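Local coordinates for lactate dehydrogenase, adjacent gene encodes predicted malate dehydrogenase (Cryptosporidium parvum, PDB 4ND2), which probably catalyses the NAD-dependent interconversion of (S)-lactate and pyruvate, and is captured here with pyruvate and a cofactor analogue bound, at residues 93-104 with 121-131; 139-148 with 254-262. All coordinates share one frame; numbering follows the deposited sequence.

From the N terminus, interaction 1 comes first: helix 94-111 runs into strand 116-119 and then into the turn and helix 124-135, so 93-104 and 121-131 close a short loop of 16 residues within the Rossmann domain. Interaction 2 opens after that loop has closed, and its 105 intervening residues bring strand 253-261 of the C-terminal domain back to strand 142-144, an outermost strand of the parallel sheet. The two contacts therefore follow in series, neither nested nor crossed. They meet where D125 OD1 probably hydrogen-bonds S258 OG, and both touch the cofactor analogue, an example of how a nucleotide-binding domain and a catalytic domain share one active site.

Interaction 1. Residues 93-104 with 121-131; sequences LLFGNARILDSV and TNPLDVMVSHF. With A3D (3-acetylpyridine adenine dinucleotide), chain C; PYR (pyruvic acid), chain D.
N97 reaches across to the turn before helix 124-135 and donates through ND2 to the backbone O of N122, a nearly straight bond of 2.7 Å with an N-H...O angle of 172°. The donor lies in the carbonyl plane and the acceptor in the amide plane of N97. S81 OG and the backbone N of I82 also bind this amide and help fix its rotation. The anchored N122 turns its own side chain the other way: ND2 donates to pyruvate O3 at 3.0 Å and to the ribose O2D of the cofactor analogue, while OD1 accepts from L124 N on a lone pair, an Asx turn.

At the far end, H130 NE2 meets D102 OD2 at 2.7 Å, on the syn side of the carboxylate but tilted from its plane. A weak bond from the same nitrogen to A98 O is added, and A98 CB sits over one face of the imidazole in a CH-pi contact. With CG anti to the nitrogen of its backbone (chi1 -176°), H130 extends toward helix 94-111. Within that helix, R99 NH1 forms a salt bridge with D102 OD1.

Between these poles the helices run side by side at 32°, with M127 as a knob among L94, N97, A98 and L101. Its bent chain brings SD to 3.6 Å from A98 N and carries CE to L94 CD1. L101 CD2 lies against M127 CB, 3.6 Å away. Past H130, V104 CG1 meets F131 CE1.

N97 thus lines the cofactor pocket and also holds the N122 carbonyl, probably helping to position N122 between cofactor and substrate. The carboxylate beside H130 may favour a protonated imidazole, though R99 already shares the charge of D102.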
loop_
_atom_site.group_PDB
_atom_site.type_symbol
_atom_site.label_atom_id
_atom_site.label_comp_id
_atom_site.label_asym_id
_atom_site.label_seq_id
_atom_site.Cartn_x
_atom_site.Cartn_y
_atom_site.Cartn_z
ATOM N N LEU A 93 -34.093 -9.251 -14.015
ATOM C CA LEU A 93 -33.729 -10.191 -12.955
ATOM C C LEU A 93 -34.596 -10.056 -11.699
ATOM O O LEU A 93 -34.369 -10.766 -10.718
ATOM C CB LEU A 93 -32.258 -9.986 -12.564
ATOM C CG LEU A 93 -31.224 -9.991 -13.694
ATOM C CD1 LEU A 93 -29.844 -9.643 -13.155
ATOM C CD2 LEU A 93 -31.206 -11.339 -14.401
ATOM N N LEU A 94 -35.583 -9.159 -11.734
ATOM C CA LEU A 94 -36.366 -8.790 -10.551
ATOM C C LEU A 94 -36.951 -9.977 -9.781
ATOM O O LEU A 94 -36.677 -10.144 -8.594
ATOM C CB LEU A 94 -37.505 -7.844 -10.952
ATOM C CG LEU A 94 -38.461 -7.370 -9.855
ATOM C CD1 LEU A 94 -37.724 -6.528 -8.827
ATOM C CD2 LEU A 94 -39.612 -6.587 -10.469
ATOM N N PHE A 95 -37.762 -10.788 -10.458
ATOM C CA PHE A 95 -38.541 -11.826 -9.778
ATOM C C PHE A 95 -37.652 -12.917 -9.185
ATOM O O PHE A 95 -37.842 -13.320 -8.038
ATOM C CB PHE A 95 -39.581 -12.443 -10.724
ATOM C CG PHE A 95 -40.600 -11.458 -11.242
ATOM C CD1 PHE A 95 -40.846 -11.345 -12.604
ATOM C CD2 PHE A 95 -41.312 -10.643 -10.369
ATOM C CE1 PHE A 95 -41.782 -10.440 -13.085
ATOM C CE2 PHE A 95 -42.250 -9.739 -10.844
ATOM C CZ PHE A 95 -42.484 -9.636 -12.203
ATOM N N GLY A 96 -36.682 -13.381 -9.964
ATOM C CA GLY A 96 -35.770 -14.427 -9.517
ATOM C C GLY A 96 -34.865 -13.996 -8.375
ATOM O O GLY A 96 -34.687 -14.731 -7.406
ATOM N N ASN A 97 -34.295 -12.800 -8.475
ATOM C CA ASN A 97 -33.356 -12.332 -7.453
ATOM C C ASN A 97 -34.032 -11.923 -6.151
ATOM O O ASN A 97 -33.441 -12.063 -5.080
ATOM C CB ASN A 97 -32.477 -11.207 -8.000
ATOM C CG ASN A 97 -31.473 -11.708 -9.022
ATOM O OD1 ASN A 97 -31.298 -12.916 -9.198
ATOM N ND2 ASN A 97 -30.806 -10.785 -9.698
ATOM N N ALA A 98 -35.269 -11.443 -6.232
ATOM C CA ALA A 98 -36.060 -11.188 -5.028
ATOM C C ALA A 98 -36.193 -12.465 -4.196
ATOM O O ALA A 98 -36.060 -12.434 -2.971
ATOM C CB ALA A 98 -37.433 -10.658 -5.396
ATOM N N ARG A 99 -36.446 -13.582 -4.874
ATOM C CA ARG A 99 -36.570 -14.882 -4.219
ATOM C C ARG A 99 -35.249 -15.347 -3.602
ATOM O O ARG A 99 -35.238 -15.895 -2.502
ATOM C CB ARG A 99 -37.093 -15.929 -5.209
ATOM C CG ARG A 99 -38.534 -15.701 -5.654
ATOM C CD ARG A 99 -39.509 -15.829 -4.493
ATOM N NE ARG A 99 -39.298 -17.085 -3.769
ATOM C CZ ARG A 99 -39.521 -17.279 -2.468
ATOM N NH1 ARG A 99 -39.974 -16.301 -1.686
ATOM N NH2 ARG A 99 -39.282 -18.475 -1.938
ATOM N N ILE A 100 -34.141 -15.123 -4.299
ATOM C CA ILE A 100 -32.823 -15.433 -3.742
ATOM C C ILE A 100 -32.598 -14.651 -2.451
ATOM O O ILE A 100 -32.180 -15.220 -1.441
ATOM C CB ILE A 100 -31.686 -15.141 -4.746
ATOM C CG1 ILE A 100 -31.711 -16.172 -5.875
ATOM C CG2 ILE A 100 -30.326 -15.165 -4.051
ATOM C CD1 ILE A 100 -30.801 -15.842 -7.038
ATOM N N LEU A 101 -32.892 -13.353 -2.483
ATOM C CA LEU A 101 -32.669 -12.489 -1.320
ATOM C C LEU A 101 -33.532 -12.851 -0.110
ATOM O O LEU A 101 -33.124 -12.605 1.025
ATOM C CB LEU A 101 -32.836 -11.008 -1.691
ATOM C CG LEU A 101 -31.551 -10.295 -2.133
ATOM C CD1 LEU A 101 -30.795 -11.049 -3.219
ATOM C CD2 LEU A 101 -31.874 -8.885 -2.602
ATOM N N ASP A 102 -34.704 -13.446 -0.344
ATOM C CA ASP A 102 -35.518 -13.993 0.750
ATOM C C ASP A 102 -34.713 -15.021 1.536
ATOM O O ASP A 102 -34.688 -14.992 2.766
ATOM C CB ASP A 102 -36.795 -14.666 0.226
ATOM C CG ASP A 102 -37.763 -13.690 -0.409
ATOM O OD1 ASP A 102 -38.546 -14.126 -1.278
ATOM O OD2 ASP A 102 -37.753 -12.495 -0.048
ATOM N N SER A 103 -34.059 -15.927 0.814
ATOM C CA SER A 103 -33.235 -16.966 1.429
ATOM C C SER A 103 -32.000 -16.372 2.113
ATOM O O SER A 103 -31.673 -16.743 3.240
ATOM C CB SER A 103 -32.816 -18.002 0.380
ATOM O OG SER A 103 -32.067 -19.051 0.964
ATOM N N VAL A 104 -31.328 -15.439 1.440
ATOM C CA VAL A 104 -30.147 -14.785 2.016
ATOM C C VAL A 104 -30.509 -14.055 3.310
ATOM O O VAL A 104 -29.756 -14.095 4.284
ATOM C CB VAL A 104 -29.483 -13.795 1.029
ATOM C CG1 VAL A 104 -28.309 -13.080 1.686
ATOM C CG2 VAL A 104 -29.008 -14.516 -0.225
ATOM N N THR A 121 -26.622 -7.362 -5.961
ATOM C CA THR A 121 -27.635 -8.015 -6.802
ATOM C C THR A 121 -28.603 -7.030 -7.462
ATOM O O THR A 121 -29.180 -6.179 -6.784
ATOM C CB THR A 121 -28.457 -9.013 -5.960
ATOM O OG1 THR A 121 -27.569 -9.898 -5.266
ATOM C CG2 THR A 121 -29.403 -9.823 -6.836
ATOM N N ASN A 122 -28.768 -7.157 -8.781
ATOM C CA ASN A 122 -29.688 -6.304 -9.548
ATOM C C ASN A 122 -31.107 -6.875 -9.598
ATOM O O ASN A 122 -31.286 -8.091 -9.463
ATOM C CB ASN A 122 -29.184 -6.103 -10.983
ATOM C CG ASN A 122 -28.327 -4.857 -11.140
ATOM O OD1 ASN A 122 -28.624 -3.809 -10.566
ATOM N ND2 ASN A 122 -27.273 -4.961 -11.945
ATOM N N PRO A 123 -32.121 -6.007 -9.796
ATOM C CA PRO A 123 -32.052 -4.543 -9.921
ATOM C C PRO A 123 -31.791 -3.872 -8.572
ATOM O O PRO A 123 -32.607 -3.969 -7.654
ATOM C CB PRO A 123 -33.434 -4.169 -10.463
ATOM C CG PRO A 123 -34.330 -5.249 -9.975
ATOM C CD PRO A 123 -33.501 -6.502 -9.956
ATOM N N LEU A 124 -30.661 -3.176 -8.486
ATOM C CA LEU A 124 -30.034 -2.804 -7.212
ATOM C C LEU A 124 -30.949 -2.158 -6.165
ATOM O O LEU A 124 -31.094 -2.681 -5.059
ATOM C CB LEU A 124 -28.834 -1.888 -7.492
ATOM C CG LEU A 124 -27.894 -1.508 -6.343
ATOM C CD1 LEU A 124 -28.425 -0.350 -5.505
ATOM C CD2 LEU A 124 -27.570 -2.712 -5.472
ATOM N N ASP A 125 -31.551 -1.024 -6.504
ATOM C CA ASP A 125 -32.297 -0.234 -5.514
ATOM C C ASP A 125 -33.507 -0.982 -4.959
ATOM O O ASP A 125 -33.790 -0.911 -3.761
ATOM C CB ASP A 125 -32.734 1.103 -6.115
ATOM C CG ASP A 125 -31.561 1.927 -6.595
ATOM O OD1 ASP A 125 -30.970 2.666 -5.782
ATOM O OD2 ASP A 125 -31.227 1.823 -7.791
ATOM N N VAL A 126 -34.205 -1.705 -5.827
ATOM C CA VAL A 126 -35.369 -2.489 -5.414
ATOM C C VAL A 126 -34.943 -3.711 -4.597
ATOM O O VAL A 126 -35.610 -4.071 -3.628
ATOM C CB VAL A 126 -36.224 -2.922 -6.627
ATOM C CG1 VAL A 126 -37.450 -3.705 -6.174
ATOM C CG2 VAL A 126 -36.642 -1.697 -7.431
ATOM N N MET A 127 -33.828 -4.334 -4.977
ATOM C CA MET A 127 -33.294 -5.472 -4.224
ATOM C C MET A 127 -32.873 -5.065 -2.810
ATOM O O MET A 127 -33.115 -5.806 -1.859
ATOM C CB MET A 127 -32.118 -6.121 -4.960
ATOM C CG MET A 127 -32.484 -6.871 -6.238
ATOM S SD MET A 127 -33.599 -8.281 -6.022
ATOM C CE MET A 127 -35.199 -7.515 -6.271
ATOM N N VAL A 128 -32.258 -3.890 -2.675
ATOM C CA VAL A 128 -31.858 -3.371 -1.362
ATOM C C VAL A 128 -33.078 -3.201 -0.459
ATOM O O VAL A 128 -33.075 -3.638 0.692
ATOM C CB VAL A 128 -31.134 -2.007 -1.464
ATOM C CG1 VAL A 128 -30.887 -1.418 -0.077
ATOM C CG2 VAL A 128 -29.818 -2.146 -2.211
ATOM N N SER A 129 -34.107 -2.546 -0.997
ATOM C CA SER A 129 -35.354 -2.309 -0.275
ATOM C C SER A 129 -36.010 -3.628 0.121
ATOM O O SER A 129 -36.463 -3.792 1.254
ATOM C CB SER A 129 -36.317 -1.495 -1.141
ATOM O OG SER A 129 -37.482 -1.148 -0.417
ATOM N N HIS A 130 -36.048 -4.564 -0.822
ATOM C CA HIS A 130 -36.597 -5.890 -0.572
ATOM C C HIS A 130 -35.854 -6.600 0.557
ATOM O O HIS A 130 -36.484 -7.146 1.462
ATOM C CB HIS A 130 -36.555 -6.739 -1.844
ATOM C CG HIS A 130 -37.201 -8.079 -1.689
ATOM N ND1 HIS A 130 -38.553 -8.230 -1.463
ATOM C CD2 HIS A 130 -36.681 -9.329 -1.716
ATOM C CE1 HIS A 130 -38.839 -9.515 -1.361
ATOM N NE2 HIS A 130 -37.721 -10.204 -1.511
ATOM N N PHE A 131 -34.522 -6.583 0.514
ATOM C CA PHE A 131 -33.725 -7.243 1.550
ATOM C C PHE A 131 -33.956 -6.645 2.936
ATOM O O PHE A 131 -34.059 -7.380 3.918
ATOM C CB PHE A 131 -32.229 -7.205 1.238
ATOM C CG PHE A 131 -31.401 -7.951 2.242
ATOM C CD1 PHE A 131 -31.157 -9.309 2.087
ATOM C CD2 PHE A 131 -30.908 -7.310 3.370
ATOM C CE1 PHE A 131 -30.416 -10.005 3.024
ATOM C CE2 PHE A 131 -30.167 -8.002 4.312
ATOM C CZ PHE A 131 -29.920 -9.353 4.138
HETATM P PA A3D C . -22.474 -14.533 -11.617
HETATM O O1A A3D C . -21.050 -14.608 -12.096
HETATM O O2A A3D C . -23.548 -15.268 -12.375
HETATM O O5B A3D C . -22.521 -15.019 -10.092
HETATM C C5B A3D C . -23.742 -15.239 -9.394
HETATM C C4B A3D C . -23.473 -16.290 -8.328
HETATM O O4B A3D C . -24.582 -16.371 -7.432
HETATM C C3B A3D C . -23.269 -17.685 -8.919
HETATM O O3B A3D C . -21.987 -18.212 -8.560
HETATM C C2B A3D C . -24.396 -18.516 -8.334
HETATM O O2B A3D C . -24.031 -19.867 -8.040
HETATM C C1B A3D C . -24.745 -17.742 -7.076
HETATM N N9A A3D C . -26.103 -18.023 -6.569
HETATM C C8A A3D C . -27.224 -18.264 -7.277
HETATM N N7A A3D C . -28.269 -18.481 -6.440
HETATM C C5A A3D C . -27.814 -18.382 -5.181
HETATM C C6A A3D C . -28.383 -18.497 -3.824
HETATM N N6A A3D C . -29.697 -18.775 -3.639
HETATM N N1A A3D C . -27.545 -18.313 -2.776
HETATM C C2A A3D C . -26.235 -18.035 -2.933
HETATM N N3A A3D C . -25.655 -17.919 -4.141
HETATM C C4A A3D C . -26.382 -18.077 -5.274
HETATM O O3 A3D C . -22.967 -12.999 -11.503
HETATM P PN A3D C . -22.003 -11.731 -11.222
HETATM O O1N A3D C . -21.356 -11.328 -12.517
HETATM O O2N A3D C . -21.144 -11.996 -10.016
HETATM O O5D A3D C . -23.088 -10.620 -10.811
HETATM C C5D A3D C . -23.828 -10.789 -9.606
HETATM C C4D A3D C . -24.965 -9.780 -9.498
HETATM O O4D A3D C . -24.434 -8.454 -9.387
HETATM C C3D A3D C . -25.895 -9.774 -10.708
HETATM O O3D A3D C . -27.253 -9.696 -10.273
HETATM C C2D A3D C . -25.535 -8.509 -11.453
HETATM O O2D A3D C . -26.619 -7.947 -12.198
HETATM C C1D A3D C . -25.127 -7.606 -10.304
HETATM N N1N A3D C . -24.298 -6.470 -10.705
HETATM C C2N A3D C . -24.625 -5.256 -10.237
HETATM C C3N A3D C . -23.880 -4.137 -10.581
HETATM C C7N A3D C . -24.243 -2.781 -10.057
HETATM O O7N A3D C . -23.599 -1.827 -10.443
HETATM C C8N A3D C . -25.360 -2.618 -9.072
HETATM C C4N A3D C . -22.781 -4.288 -11.416
HETATM C C5N A3D C . -22.459 -5.553 -11.885
HETATM C C6N A3D C . -23.242 -6.637 -11.513
HETATM C C PYR D . -23.526 -2.056 -14.129
HETATM O O PYR D . -22.445 -2.374 -14.677
HETATM O OXT PYR D . -23.796 -0.859 -13.883
HETATM C CA PYR D . -24.503 -3.091 -13.784
HETATM O O3 PYR D . -25.439 -2.819 -13.049
HETATM C CB PYR D . -24.342 -4.474 -14.344
#

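Interaction 2. Residues 139-148 with 254-262; sequences HNKVCGMAGV and VVPCSAFCS. With A3D (3-acetylpyridine adenine dinucleotide), chain C.
G144 and S258 form a single antiparallel bridge where the parallel sheet of the Rossmann domain meets the C-terminal domain. Strand 142-144 is an outermost strand of that sheet within the chain, and 254-261 comes from the antiparallel sheet of the other domain; the directions of 142-144 and 254-261 differ by 137°.

The hydrogen bonds make this a hydrogen-bonded pair. G144 N donates to S258 O at 2.9 Å, on a lone pair in the carbonyl plane, and S258 N returns a bond to G144 O at 3.0 Å, tilted from the plane of the G144 carbonyl. A water extends the pairing toward H139: it donates to H139 O and accepts from F260 N. The hydroxyl of S258 turns elsewhere, to D125 in helix 124-135.

Aromatic stacking closes one end. The rings of H139 and F260 lie face to face, their centroids 3.9 Å apart and their planes at 27°, with H139 CD2 above the centre of the phenyl ring. The F260 ring is brought there by a chi1 of -167°, which puts its CG opposite the main-chain nitrogen. Y271 of strand 270-279 also meets the F260 ring.

Apolar packing fills the rest. C143 CB touches C257 SG, while V148 CG2 spans V255 CG1, 3.7 Å away, and P256 CD. At G147 the backbones come close, CA standing 3.3 Å from P256 O, and P256 CB rests against the G147 carbonyl carbon.

The contact also borders the cofactor pocket through M145, which follows the bridge. Its side chain sets off away from 254-262, then bends at chi2 and chi3 until CE lies 3.6 Å from O7N of the cofactor analogue's acetyl group, while M145 O stands 3.3 Å from the methyl C8N.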
loop_
_atom_site.group_PDB
_atom_site.type_symbol
_atom_site.label_atom_id
_atom_site.label_comp_id
_atom_site.label_asym_id
_atom_site.label_seq_id
_atom_site.Cartn_x
_atom_site.Cartn_y
_atom_site.Cartn_z
ATOM N N HIS A 139 -32.413 0.111 8.842
ATOM C CA HIS A 139 -32.219 0.788 7.556
ATOM C C HIS A 139 -30.775 1.248 7.356
ATOM O O HIS A 139 -30.221 1.102 6.268
ATOM C CB HIS A 139 -33.164 1.989 7.425
ATOM C CG HIS A 139 -34.601 1.614 7.240
ATOM N ND1 HIS A 139 -35.483 1.503 8.293
ATOM C CD2 HIS A 139 -35.311 1.324 6.124
ATOM C CE1 HIS A 139 -36.674 1.163 7.834
ATOM N NE2 HIS A 139 -36.597 1.049 6.521
ATOM N N ASN A 140 -30.171 1.790 8.413
ATOM C CA ASN A 140 -28.799 2.302 8.351
ATOM C C ASN A 140 -27.722 1.218 8.189
ATOM O O ASN A 140 -26.568 1.533 7.887
ATOM C CB ASN A 140 -28.490 3.163 9.585
ATOM C CG ASN A 140 -28.451 2.357 10.871
ATOM O OD1 ASN A 140 -29.393 1.642 11.196
ATOM N ND2 ASN A 140 -27.354 2.469 11.609
ATOM N N LYS A 141 -28.096 -0.044 8.395
ATOM C CA LYS A 141 -27.170 -1.171 8.264
ATOM C C LYS A 141 -27.361 -1.959 6.964
ATOM O O LYS A 141 -26.701 -2.980 6.757
ATOM C CB LYS A 141 -27.316 -2.110 9.465
ATOM C CG LYS A 141 -26.956 -1.483 10.805
ATOM C CD LYS A 141 -25.469 -1.170 10.939
ATOM C CE LYS A 141 -24.618 -2.420 11.110
ATOM N NZ LYS A 141 -24.848 -3.099 12.415
ATOM N N VAL A 142 -28.256 -1.487 6.097
ATOM C CA VAL A 142 -28.488 -2.113 4.797
ATOM C C VAL A 142 -28.423 -1.057 3.697
ATOM O O VAL A 142 -29.145 -0.061 3.740
ATOM C CB VAL A 142 -29.863 -2.814 4.734
ATOM C CG1 VAL A 142 -30.072 -3.462 3.369
ATOM C CG2 VAL A 142 -29.989 -3.845 5.847
ATOM N N CYS A 143 -27.553 -1.278 2.716
ATOM C CA CYS A 143 -27.419 -0.365 1.588
ATOM C C CYS A 143 -27.012 -1.123 0.328
ATOM O O CYS A 143 -26.737 -2.325 0.379
ATOM C CB CYS A 143 -26.399 0.727 1.907
ATOM S SG CYS A 143 -24.698 0.135 2.037
ATOM N N GLY A 144 -26.983 -0.420 -0.800
ATOM C CA GLY A 144 -26.635 -1.027 -2.080
ATOM C C GLY A 144 -25.457 -0.350 -2.753
ATOM O O GLY A 144 -25.357 0.877 -2.747
ATOM N N MET A 145 -24.568 -1.152 -3.336
ATOM C CA MET A 145 -23.489 -0.626 -4.165
ATOM C C MET A 145 -24.050 -0.246 -5.526
ATOM O O MET A 145 -24.586 -1.092 -6.242
ATOM C CB MET A 145 -22.372 -1.659 -4.347
ATOM C CG MET A 145 -21.107 -1.117 -5.011
ATOM S SD MET A 145 -21.279 -0.609 -6.737
ATOM C CE MET A 145 -21.581 -2.179 -7.540
ATOM N N ALA A 146 -23.918 1.029 -5.878
ATOM C CA ALA A 146 -24.269 1.495 -7.214
ATOM C C ALA A 146 -23.599 2.828 -7.508
ATOM O O ALA A 146 -22.869 2.955 -8.487
ATOM C CB ALA A 146 -25.778 1.617 -7.360
ATOM N N GLY A 147 -23.856 3.810 -6.647
ATOM C CA GLY A 147 -23.339 5.165 -6.811
ATOM C C GLY A 147 -21.832 5.274 -6.969
ATOM O O GLY A 147 -21.353 6.112 -7.730
ATOM N N VAL A 148 -21.080 4.439 -6.250
ATOM C CA VAL A 148 -19.617 4.443 -6.372
ATOM C C VAL A 148 -19.201 4.029 -7.785
ATOM O O VAL A 148 -18.294 4.629 -8.366
ATOM C CB VAL A 148 -18.936 3.537 -5.318
ATOM C CG1 VAL A 148 -17.441 3.417 -5.588
ATOM C CG2 VAL A 148 -19.162 4.089 -3.918
ATOM N N VAL A 254 -17.510 9.975 2.311
ATOM C CA VAL A 254 -18.664 10.338 1.501
ATOM C C VAL A 254 -18.821 9.277 0.418
ATOM O O VAL A 254 -17.990 9.172 -0.486
ATOM C CB VAL A 254 -18.523 11.730 0.854
ATOM C CG1 VAL A 254 -19.748 12.041 0.001
ATOM C CG2 VAL A 254 -18.332 12.800 1.917
ATOM N N VAL A 255 -19.881 8.486 0.527
ATOM C CA VAL A 255 -20.100 7.356 -0.364
ATOM C C VAL A 255 -21.457 7.483 -1.055
ATOM O O VAL A 255 -22.495 7.381 -0.399
ATOM C CB VAL A 255 -20.052 6.030 0.423
ATOM C CG1 VAL A 255 -20.276 4.840 -0.504
ATOM C CG2 VAL A 255 -18.722 5.895 1.152
ATOM N N PRO A 256 -21.457 7.712 -2.381
ATOM C CA PRO A 256 -22.724 7.602 -3.096
ATOM C C PRO A 256 -23.158 6.139 -3.130
ATOM O O PRO A 256 -22.423 5.292 -3.631
ATOM C CB PRO A 256 -22.399 8.119 -4.507
ATOM C CG PRO A 256 -21.020 8.679 -4.444
ATOM C CD PRO A 256 -20.340 8.033 -3.282
ATOM N N CYS A 257 -24.321 5.847 -2.558
ATOM C CA CYS A 257 -24.846 4.485 -2.533
ATOM C C CYS A 257 -26.363 4.502 -2.363
ATOM O O CYS A 257 -26.952 5.548 -2.057
ATOM C CB CYS A 257 -24.180 3.669 -1.416
ATOM S SG CYS A 257 -24.632 4.128 0.270
ATOM N N SER A 258 -26.991 3.351 -2.582
ATOM C CA SER A 258 -28.434 3.234 -2.418
ATOM C C SER A 258 -28.731 3.104 -0.929
ATOM O O SER A 258 -28.445 2.070 -0.320
ATOM C CB SER A 258 -28.982 2.040 -3.202
ATOM O OG SER A 258 -30.401 2.041 -3.196
ATOM N N ALA A 259 -29.273 4.172 -0.347
ATOM C CA ALA A 259 -29.547 4.231 1.087
ATOM C C ALA A 259 -30.963 4.728 1.347
ATOM O O ALA A 259 -31.588 5.334 0.477
ATOM C CB ALA A 259 -28.542 5.138 1.776
ATOM N N PHE A 260 -31.457 4.471 2.555
ATOM C CA PHE A 260 -32.815 4.856 2.934
ATOM C C PHE A 260 -32.882 6.358 3.218
ATOM O O PHE A 260 -32.398 6.828 4.249
ATOM C CB PHE A 260 -33.285 4.048 4.147
ATOM C CG PHE A 260 -34.762 4.153 4.410
ATOM C CD1 PHE A 260 -35.239 4.806 5.541
ATOM C CD2 PHE A 260 -35.680 3.600 3.526
ATOM C CE1 PHE A 260 -36.602 4.902 5.785
ATOM C CE2 PHE A 260 -37.044 3.694 3.763
ATOM C CZ PHE A 260 -37.504 4.346 4.894
ATOM N N CYS A 261 -33.484 7.093 2.285
ATOM C CA CYS A 261 -33.533 8.553 2.324
ATOM C C CYS A 261 -34.906 9.031 2.803
ATOM O O CYS A 261 -35.918 8.777 2.143
ATOM C CB CYS A 261 -33.236 9.097 0.928
ATOM S SG CYS A 261 -33.036 10.887 0.848
ATOM N N SER A 262 -34.934 9.730 3.940
ATOM C CA SER A 262 -36.195 10.088 4.611
ATOM C C SER A 262 -36.472 11.589 4.747
ATOM O O SER A 262 -37.632 11.997 4.731
ATOM C CB SER A 262 -36.248 9.446 5.999
ATOM O OG SER A 262 -36.412 8.044 5.897
HETATM P PA A3D C . -22.474 -14.533 -11.617
HETATM O O1A A3D C . -21.050 -14.608 -12.096
HETATM O O2A A3D C . -23.548 -15.268 -12.375
HETATM O O5B A3D C . -22.521 -15.019 -10.092
HETATM C C5B A3D C . -23.742 -15.239 -9.394
HETATM C C4B A3D C . -23.473 -16.290 -8.328
HETATM O O4B A3D C . -24.582 -16.371 -7.432
HETATM C C3B A3D C . -23.269 -17.685 -8.919
HETATM O O3B A3D C . -21.987 -18.212 -8.560
HETATM C C2B A3D C . -24.396 -18.516 -8.334
HETATM O O2B A3D C . -24.031 -19.867 -8.040
HETATM C C1B A3D C . -24.745 -17.742 -7.076
HETATM N N9A A3D C . -26.103 -18.023 -6.569
HETATM C C8A A3D C . -27.224 -18.264 -7.277
HETATM N N7A A3D C . -28.269 -18.481 -6.440
HETATM C C5A A3D C . -27.814 -18.382 -5.181
HETATM C C6A A3D C . -28.383 -18.497 -3.824
HETATM N N6A A3D C . -29.697 -18.775 -3.639
HETATM N N1A A3D C . -27.545 -18.313 -2.776
HETATM C C2A A3D C . -26.235 -18.035 -2.933
HETATM N N3A A3D C . -25.655 -17.919 -4.141
HETATM C C4A A3D C . -26.382 -18.077 -5.274
HETATM O O3 A3D C . -22.967 -12.999 -11.503
HETATM P PN A3D C . -22.003 -11.731 -11.222
HETATM O O1N A3D C . -21.356 -11.328 -12.517
HETATM O O2N A3D C . -21.144 -11.996 -10.016
HETATM O O5D A3D C . -23.088 -10.620 -10.811
HETATM C C5D A3D C . -23.828 -10.789 -9.606
HETATM C C4D A3D C . -24.965 -9.780 -9.498
HETATM O O4D A3D C . -24.434 -8.454 -9.387
HETATM C C3D A3D C . -25.895 -9.774 -10.708
HETATM O O3D A3D C . -27.253 -9.696 -10.273
HETATM C C2D A3D C . -25.535 -8.509 -11.453
HETATM O O2D A3D C . -26.619 -7.947 -12.198
HETATM C C1D A3D C . -25.127 -7.606 -10.304
HETATM N N1N A3D C . -24.298 -6.470 -10.705
HETATM C C2N A3D C . -24.625 -5.256 -10.237
HETATM C C3N A3D C . -23.880 -4.137 -10.581
HETATM C C7N A3D C . -24.243 -2.781 -10.057
HETATM O O7N A3D C . -23.599 -1.827 -10.443
HETATM C C8N A3D C . -25.360 -2.618 -9.072
HETATM C C4N A3D C . -22.781 -4.288 -11.416
HETATM C C5N A3D C . -22.459 -5.553 -11.885
HETATM C C6N A3D C . -23.242 -6.637 -11.513
HETATM O O HOH W 1 -29.556 3.100 4.369
#